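Local coordinates for protein lysozyme (Asticcacaulis excentricus, PDB 6H9D) that is the muramidase domain of SpmX, a lysozyme-family protein probably co-opted from a phage lysin for cell morphogenesis and associated with peptidoglycan hydrolysis, at residues W32-G37 / D54-F59. Residues are numbered along the deposited sequence; the frame is centred on the assembly and turned at random.
Sequences WMIGYG and DALLRF
Tyr-36 and Leu-57 bring the two backbones closest, 6.3 Å between their CA atoms, where the turn after strand 32-35 meets the long helix 50-71. In this phage-lysozyme fold the strand pairs antiparallel with 24-26 as a beta-hairpin, and the contact joins the C-terminal end of strand 32-35 and the turn that follows it to the helix running into the helical part of the chain. The Tyr-36 ring takes the central place. With CG beside the backbone N and anti to the carbonyl carbon (chi1 -58°), it extends to the helix and crosses the Leu-57 side chain at about a right angle. Its CD2 lies 4.1 Å from Leu-57 CB, which is oblique to the ring, and 4.2 Å from Leu-57 CD2. Farther along the same side of the ring, CE2 comes 4.0 Å from Asp-54 N, which sits at the edge near the ring plane. Lys-15 of helix 8-16 touches Tyr-36 and forms a salt bridge with Asp-54 OD2, tying a third element to this corner. The other carboxylate oxygen, Asp-54 OD1, receives Arg-58 NE at 2.7 Å, on its syn side but 23° out of the carboxylate plane, in a salt bridge between residues four apart. A second, smaller apolar touch starts from the strand itself: methyl CG2 of Ile-34, whose side chain also packs on Ala-24, stands 4.0 Å from Leu-56 CD1.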
loop_
_atom_site.group_PDB
_atom_site.type_symbol
_atom_site.label_atom_id
_atom_site.label_comp_id
_atom_site.label_asym_id
_atom_site.label_seq_id
_atom_site.Cartn_x
_atom_site.Cartn_y
_atom_site.Cartn_z
ATOM N N TRP A 32 -10.042 -18.095 0.109
ATOM C CA TRP A 32 -10.042 -17.778 -1.302
ATOM C C TRP A 32 -9.555 -16.347 -1.528
ATOM O O TRP A 32 -9.742 -15.475 -0.676
ATOM C CB TRP A 32 -11.428 -18.038 -1.888
ATOM C CG TRP A 32 -11.770 -19.494 -1.829
ATOM C CD1 TRP A 32 -12.233 -20.190 -0.749
ATOM C CD2 TRP A 32 -11.608 -20.461 -2.885
ATOM N NE1 TRP A 32 -12.370 -21.515 -1.062
ATOM C CE2 TRP A 32 -12.012 -21.710 -2.369
ATOM C CE3 TRP A 32 -11.160 -20.391 -4.207
ATOM C CZ2 TRP A 32 -11.981 -22.875 -3.133
ATOM C CZ3 TRP A 32 -11.144 -21.541 -4.969
ATOM C CH2 TRP A 32 -11.541 -22.766 -4.433
ATOM N N MET A 33 -8.902 -16.133 -2.675
ATOM C CA MET A 33 -8.373 -14.845 -3.066
ATOM C C MET A 33 -8.926 -14.494 -4.452
ATOM O O MET A 33 -9.106 -15.367 -5.284
ATOM C CB MET A 33 -6.842 -14.878 -3.103
ATOM C CG MET A 33 -6.187 -13.495 -3.111
ATOM S SD MET A 33 -4.367 -13.446 -2.814
ATOM C CE MET A 33 -4.255 -13.442 -1.024
ATOM N N ILE A 34 -9.187 -13.204 -4.682
ATOM C CA ILE A 34 -9.702 -12.752 -5.961
ATOM C C ILE A 34 -9.295 -11.290 -6.171
ATOM O O ILE A 34 -8.904 -10.595 -5.230
ATOM C CB ILE A 34 -11.229 -12.955 -6.021
ATOM C CG1 ILE A 34 -11.733 -13.023 -7.463
ATOM C CG2 ILE A 34 -11.966 -11.877 -5.212
ATOM C CD1 ILE A 34 -13.174 -13.504 -7.600
ATOM N N GLY A 35 -9.412 -10.830 -7.411
ATOM C CA GLY A 35 -9.210 -9.426 -7.714
ATOM C C GLY A 35 -7.749 -9.075 -7.515
ATOM O O GLY A 35 -6.875 -9.783 -8.021
ATOM N N TYR A 36 -7.485 -8.011 -6.749
ATOM C CA TYR A 36 -6.136 -7.572 -6.441
ATOM C C TYR A 36 -5.757 -7.995 -5.017
ATOM O O TYR A 36 -5.593 -7.162 -4.155
ATOM C CB TYR A 36 -6.035 -6.054 -6.600
ATOM C CG TYR A 36 -6.390 -5.565 -7.980
ATOM C CD1 TYR A 36 -5.571 -5.821 -9.071
ATOM C CD2 TYR A 36 -7.552 -4.857 -8.193
ATOM C CE1 TYR A 36 -5.916 -5.394 -10.343
ATOM C CE2 TYR A 36 -7.908 -4.416 -9.452
ATOM C CZ TYR A 36 -7.100 -4.706 -10.534
ATOM O OH TYR A 36 -7.459 -4.237 -11.756
ATOM N N GLY A 37 -5.719 -9.302 -4.791
ATOM C CA GLY A 37 -5.344 -9.890 -3.495
ATOM C C GLY A 37 -6.438 -9.792 -2.454
ATOM O O GLY A 37 -6.113 -9.816 -1.296
ATOM N N ASP A 54 -11.723 -3.374 -8.601
ATOM C CA ASP A 54 -11.479 -1.987 -8.134
ATOM C C ASP A 54 -12.255 -1.739 -6.840
ATOM O O ASP A 54 -11.712 -1.217 -5.888
ATOM C CB ASP A 54 -11.854 -0.951 -9.197
ATOM C CG ASP A 54 -11.527 0.472 -8.778
ATOM O OD1 ASP A 54 -12.360 1.091 -8.126
ATOM O OD2 ASP A 54 -10.421 0.939 -9.099
ATOM N N ALA A 55 -13.534 -2.142 -6.828
ATOM C CA ALA A 55 -14.380 -1.950 -5.670
ATOM C C ALA A 55 -13.791 -2.688 -4.467
ATOM O O ALA A 55 -13.682 -2.112 -3.411
ATOM C CB ALA A 55 -15.790 -2.392 -5.967
ATOM N N LEU A 56 -13.388 -3.947 -4.654
ATOM C CA LEU A 56 -12.857 -4.758 -3.575
ATOM C C LEU A 56 -11.531 -4.191 -3.054
ATOM O O LEU A 56 -11.263 -4.231 -1.855
ATOM C CB LEU A 56 -12.691 -6.203 -4.057
ATOM C CG LEU A 56 -13.996 -6.906 -4.448
ATOM C CD1 LEU A 56 -13.704 -8.221 -5.133
ATOM C CD2 LEU A 56 -14.882 -7.130 -3.232
ATOM N N LEU A 57 -10.686 -3.687 -3.951
ATOM C CA LEU A 57 -9.419 -3.090 -3.545
ATOM C C LEU A 57 -9.728 -1.869 -2.662
ATOM O O LEU A 57 -9.099 -1.693 -1.623
ATOM C CB LEU A 57 -8.568 -2.743 -4.781
ATOM C CG LEU A 57 -7.313 -1.899 -4.520
ATOM C CD1 LEU A 57 -6.360 -2.603 -3.558
ATOM C CD2 LEU A 57 -6.606 -1.565 -5.820
ATOM N N ARG A 58 -10.742 -1.070 -3.025
ATOM C CA ARG A 58 -11.082 0.114 -2.224
ATOM C C ARG A 58 -11.577 -0.327 -0.843
ATOM O O ARG A 58 -11.325 0.357 0.131
ATOM C CB ARG A 58 -12.087 1.008 -2.961
ATOM C CG ARG A 58 -11.496 1.699 -4.185
ATOM C CD ARG A 58 -12.543 2.252 -5.142
ATOM N NE ARG A 58 -11.941 3.023 -6.229
ATOM C CZ ARG A 58 -11.680 4.330 -6.149
ATOM N NH1 ARG A 58 -11.929 4.971 -5.025
ATOM N NH2 ARG A 58 -11.171 4.975 -7.181
ATOM N N PHE A 59 -12.243 -1.485 -0.746
ATOM C CA PHE A 59 -12.608 -2.024 0.585
ATOM C C PHE A 59 -11.348 -2.337 1.392
ATOM O O PHE A 59 -11.232 -1.978 2.531
ATOM C CB PHE A 59 -13.437 -3.300 0.491
ATOM C CG PHE A 59 -14.822 -3.150 -0.084
ATOM C CD1 PHE A 59 -15.478 -1.926 -0.079
ATOM C CD2 PHE A 59 -15.481 -4.254 -0.601
ATOM C CE1 PHE A 59 -16.750 -1.806 -0.618
ATOM C CE2 PHE A 59 -16.758 -4.132 -1.126
ATOM C CZ PHE A 59 -17.399 -2.919 -1.111
#